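Local atomic coordinates of ComZ (Thermus thermophilus, PDB entry 6QVI), a protein that is a competence-associated pilin that probably sits at the pilus tip and acts as a DNA receptor during natural transformation. Residues Thr66-Pro69 and Arg74-Leu77; Phe475-Ala480 and Gln490-Val495. All coordinates share one frame; numbering follows the deposited sequence.

In the fold
The two contacts show how one chain can build two kinds of neighbourhood. Contact 1 is a surface contact in the pilin-like domain, where a loop lies against the first short strand of an antiparallel sheet near the helix 12-40. Contact 2 is a buried one in the beta-solenoid domain, between strands 474-478 and 491-496. They share no elements, lie on opposite sides of the chain's centre, and have centres about 44 Å apart. Neither relies on bonds between its segments: contact 1 rests a single leucine methyl on oxygen atoms, whereas contact 2 fits methyl groups and an aromatic ring together in what is probably the solenoid interior.

Contact 1 of 2, residues Thr66-Pro69 and Arg74-Leu77; sequences TITP and RLVL
At the edge of the pilin-like domain, the loop that precedes the first strand of the antiparallel sheet touches that strand where Thr68 and Pro69 meet Leu75. The loop continues for four residues beyond Pro69 before strand 74-76 begins, so the two segments are neighbours in sequence as well as in space. About 97 Å² is buried between them. Their backbones stay well separated, the closest CA atoms, those of Pro69 and Leu75, being 7.3 Å apart. The gap is spanned by side chains: the CB atoms of Thr68 and Leu75 both point across it, and the two side chains cross at about a right angle.

This is the pilin arrangement of a long helix, here 12-40, beside an antiparallel sheet. Backbone hydrogen bonds join Leu75 to Leu98 and Leu77 to Ala96 on strand 90-100, while a further backbone hydrogen bond links Thr68 to Leu59. Ile67 reaches Arg39 and Leu77 reaches Tyr28, both on the helix.

The touching is done by one branch of Leu75. Its CG lies anti to the backbone N (chi1 163°), which extends the isobutyl group from the strand and brings CD1 to 3.5 Å from OG1 of Thr68. The same methyl lies 4.0 Å from the carbonyl O of Pro69, and these two oxygens are themselves 4.0 Å apart, so CD1 makes a nearly even triangle with them. CD1, not CD2, makes the contact. The CB of Pro69 points away from the strand, and it is the backbone O that meets Leu75. Beyond the two segments, the Leu75 side chain also touches Leu59 and Phe70, both in loops.

Contact 2 of 2, residues Phe475-Ala480 and Gln490-Val495; sequences FCTTSA and QKAEVV
Phe475 and Val494 approach each other from opposite directions, the ring of one advancing to meet a methyl of the other. With chi1 at -178° the phenylalanine ring stands off beside the carbonyl carbon, trans to N, and its far end reaches strand 491-496. There CG2 of Val494 comes up obliquely, 3.7 Å from Phe475 CE2 and 3.8 Å from Phe475 CZ, nearly equidistant from the two atoms.

Two residues further along, Thr477 repeats the meeting on a smaller scale. Its CG2 lies 3.6 Å from CB of Ala492 and 4.1 Å from the backbone O of Gln490, while OG1 is turned to the carbonyl of Gly153, its hydrogen-bond partner; one branch packs and the other is bonded.

All four residues are buried and direct CB toward the other segment, consistent with the interior of the beta-solenoid, where strands 474-478 and 491-496 lie on different faces and each pairs in parallel with strands of adjoining coils, 457-461 and 465-467 among them. The touching parts run 138° apart, and the CA atoms of Thr477 and Ala492 are 6.5 Å from each other. Phe475 also meets the ring of Phe458 on strand 457-461, the two planes inclined by about 25°. On the other side of the strand from Phe475 and Thr477, Cys476 forms a disulfide with Cys486 in the loop that links the two strands.

Contact 1 of 2, residues Thr66-Pro69 and Arg74-Leu77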
# COMPACT_ATOMS: atom_id res chain seq x y z
N THR A 66 -4.59 9.65 -18.64
CA THR A 66 -4.87 9.23 -20.00
C THR A 66 -3.67 8.43 -20.48
O THR A 66 -2.54 8.94 -20.47
CB THR A 66 -5.09 10.43 -20.90
OG1 THR A 66 -6.06 11.31 -20.32
CG2 THR A 66 -5.55 9.98 -22.30
N ILE A 67 -3.90 7.21 -20.93
CA ILE A 67 -2.81 6.34 -21.35
C ILE A 67 -2.89 6.19 -22.85
O ILE A 67 -3.96 5.89 -23.39
CB ILE A 67 -2.90 4.96 -20.67
CG1 ILE A 67 -2.79 5.06 -19.13
CG2 ILE A 67 -1.81 4.04 -21.25
CD1 ILE A 67 -1.42 5.48 -18.62
N THR A 68 -1.77 6.35 -23.51
CA THR A 68 -1.75 6.12 -24.92
C THR A 68 -1.00 4.82 -24.97
O THR A 68 0.09 4.73 -24.47
CB THR A 68 -1.11 7.27 -25.70
OG1 THR A 68 0.07 6.81 -26.33
CG2 THR A 68 -0.76 8.40 -24.81
N PRO A 69 -1.60 3.80 -25.54
CA PRO A 69 -1.03 2.47 -25.57
C PRO A 69 -0.10 2.19 -26.71
O PRO A 69 0.08 3.00 -27.58
CB PRO A 69 -2.26 1.61 -25.75
CG PRO A 69 -3.07 2.42 -26.65
CD PRO A 69 -2.88 3.83 -26.23
N ARG A 74 4.62 -0.76 -30.51
CA ARG A 74 5.36 0.38 -30.90
C ARG A 74 4.60 1.64 -30.55
O ARG A 74 3.40 1.66 -30.58
CB ARG A 74 5.63 0.24 -32.39
CG ARG A 74 5.70 1.50 -33.22
CD ARG A 74 5.55 1.19 -34.69
NE ARG A 74 4.94 2.30 -35.41
CZ ARG A 74 5.61 3.33 -35.90
NH1 ARG A 74 6.91 3.41 -35.78
NH2 ARG A 74 4.97 4.28 -36.53
N LEU A 75 5.31 2.68 -30.19
CA LEU A 75 4.70 3.92 -29.83
C LEU A 75 5.57 5.06 -30.25
O LEU A 75 6.66 5.18 -29.80
CB LEU A 75 4.51 3.97 -28.34
CG LEU A 75 4.26 5.35 -27.79
CD1 LEU A 75 2.87 5.74 -28.16
CD2 LEU A 75 4.40 5.33 -26.30
N VAL A 76 5.05 5.95 -31.06
CA VAL A 76 5.87 7.04 -31.56
C VAL A 76 5.85 8.20 -30.59
O VAL A 76 4.80 8.79 -30.34
CB VAL A 76 5.41 7.49 -32.96
CG1 VAL A 76 6.20 8.70 -33.38
CG2 VAL A 76 5.64 6.33 -33.94
N LEU A 77 7.03 8.56 -30.08
CA LEU A 77 7.15 9.71 -29.18
C LEU A 77 7.46 11.02 -29.89
O LEU A 77 7.21 12.07 -29.31
CB LEU A 77 8.24 9.49 -28.15
CG LEU A 77 8.25 8.19 -27.41
CD1 LEU A 77 9.54 8.14 -26.61
CD2 LEU A 77 7.00 8.09 -26.56

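Contact 2 of 2, residues Phe475-Ala480 and Gln490-Val495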
# COMPACT_ATOMS: atom_id res chain seq x y z
N PHE A 475 -8.08 -13.16 9.23
CA PHE A 475 -9.19 -12.25 9.37
C PHE A 475 -10.35 -13.11 9.77
O PHE A 475 -10.50 -14.19 9.26
CB PHE A 475 -9.47 -11.60 8.04
CG PHE A 475 -10.56 -10.59 8.05
CD1 PHE A 475 -11.85 -10.97 8.01
CD2 PHE A 475 -10.27 -9.27 8.03
CE1 PHE A 475 -12.84 -10.04 7.99
CE2 PHE A 475 -11.25 -8.34 8.02
CZ PHE A 475 -12.54 -8.72 7.99
N CYS A 476 -11.16 -12.63 10.70
CA CYS A 476 -12.26 -13.40 11.22
C CYS A 476 -13.43 -12.55 11.66
O CYS A 476 -13.26 -11.47 12.18
CB CYS A 476 -11.73 -14.20 12.37
SG CYS A 476 -12.91 -14.96 13.46
N THR A 477 -14.64 -13.03 11.43
CA THR A 477 -15.83 -12.29 11.79
C THR A 477 -16.58 -13.03 12.85
O THR A 477 -16.58 -14.23 12.86
CB THR A 477 -16.71 -12.12 10.59
OG1 THR A 477 -15.90 -11.75 9.50
CG2 THR A 477 -17.66 -11.02 10.81
N THR A 478 -17.23 -12.32 13.74
CA THR A 478 -17.94 -13.02 14.79
C THR A 478 -19.33 -12.55 14.91
O THR A 478 -19.65 -11.45 14.46
CB THR A 478 -17.33 -12.73 16.14
OG1 THR A 478 -16.96 -11.35 16.18
CG2 THR A 478 -16.15 -13.59 16.34
N SER A 479 -20.14 -13.37 15.56
CA SER A 479 -21.55 -13.02 15.72
C SER A 479 -21.73 -11.88 16.71
O SER A 479 -22.65 -11.06 16.55
CB SER A 479 -22.33 -14.24 16.16
OG SER A 479 -22.37 -14.23 17.57
N ALA A 480 -20.99 -11.88 17.82
CA ALA A 480 -21.17 -10.84 18.82
C ALA A 480 -19.86 -10.58 19.54
O ALA A 480 -18.92 -11.38 19.47
CB ALA A 480 -22.27 -11.21 19.80
N GLN A 490 -22.84 -13.78 9.10
CA GLN A 490 -23.20 -12.44 8.67
C GLN A 490 -21.94 -11.71 8.29
O GLN A 490 -20.85 -12.18 8.47
CB GLN A 490 -24.12 -11.62 9.56
CG GLN A 490 -25.56 -12.04 9.53
CD GLN A 490 -26.36 -11.41 10.64
OE1 GLN A 490 -26.48 -11.99 11.72
NE2 GLN A 490 -26.91 -10.23 10.41
N LYS A 491 -22.11 -10.48 7.92
CA LYS A 491 -21.06 -9.78 7.22
C LYS A 491 -20.54 -8.62 8.05
O LYS A 491 -21.32 -7.80 8.55
CB LYS A 491 -21.60 -9.27 5.87
CG LYS A 491 -22.11 -10.42 4.99
CD LYS A 491 -22.65 -9.97 3.62
CE LYS A 491 -22.87 -11.14 2.64
NZ LYS A 491 -23.22 -10.66 1.27
N ALA A 492 -19.22 -8.55 8.17
CA ALA A 492 -18.50 -7.34 8.53
C ALA A 492 -17.94 -6.73 7.25
O ALA A 492 -17.91 -7.38 6.20
CB ALA A 492 -17.40 -7.63 9.53
N GLU A 493 -17.50 -5.47 7.32
CA GLU A 493 -17.07 -4.79 6.10
C GLU A 493 -15.78 -4.01 6.30
O GLU A 493 -15.55 -3.41 7.35
CB GLU A 493 -18.22 -3.90 5.55
CG GLU A 493 -17.75 -2.75 4.64
CD GLU A 493 -18.89 -2.00 3.96
OE1 GLU A 493 -20.07 -2.39 4.09
OE2 GLU A 493 -18.59 -1.04 3.22
N VAL A 494 -14.93 -4.01 5.28
CA VAL A 494 -13.69 -3.26 5.30
C VAL A 494 -13.68 -2.35 4.09
O VAL A 494 -13.93 -2.80 2.96
CB VAL A 494 -12.43 -4.15 5.30
CG1 VAL A 494 -11.17 -3.28 5.46
CG2 VAL A 494 -12.48 -5.25 6.38
N VAL A 495 -13.36 -1.08 4.30
CA VAL A 495 -13.40 -0.11 3.23
C VAL A 495 -11.99 0.41 3.03
O VAL A 495 -11.44 1.09 3.91
CB VAL A 495 -14.38 1.02 3.54
CG1 VAL A 495 -14.36 2.07 2.44
CG2 VAL A 495 -15.78 0.41 3.68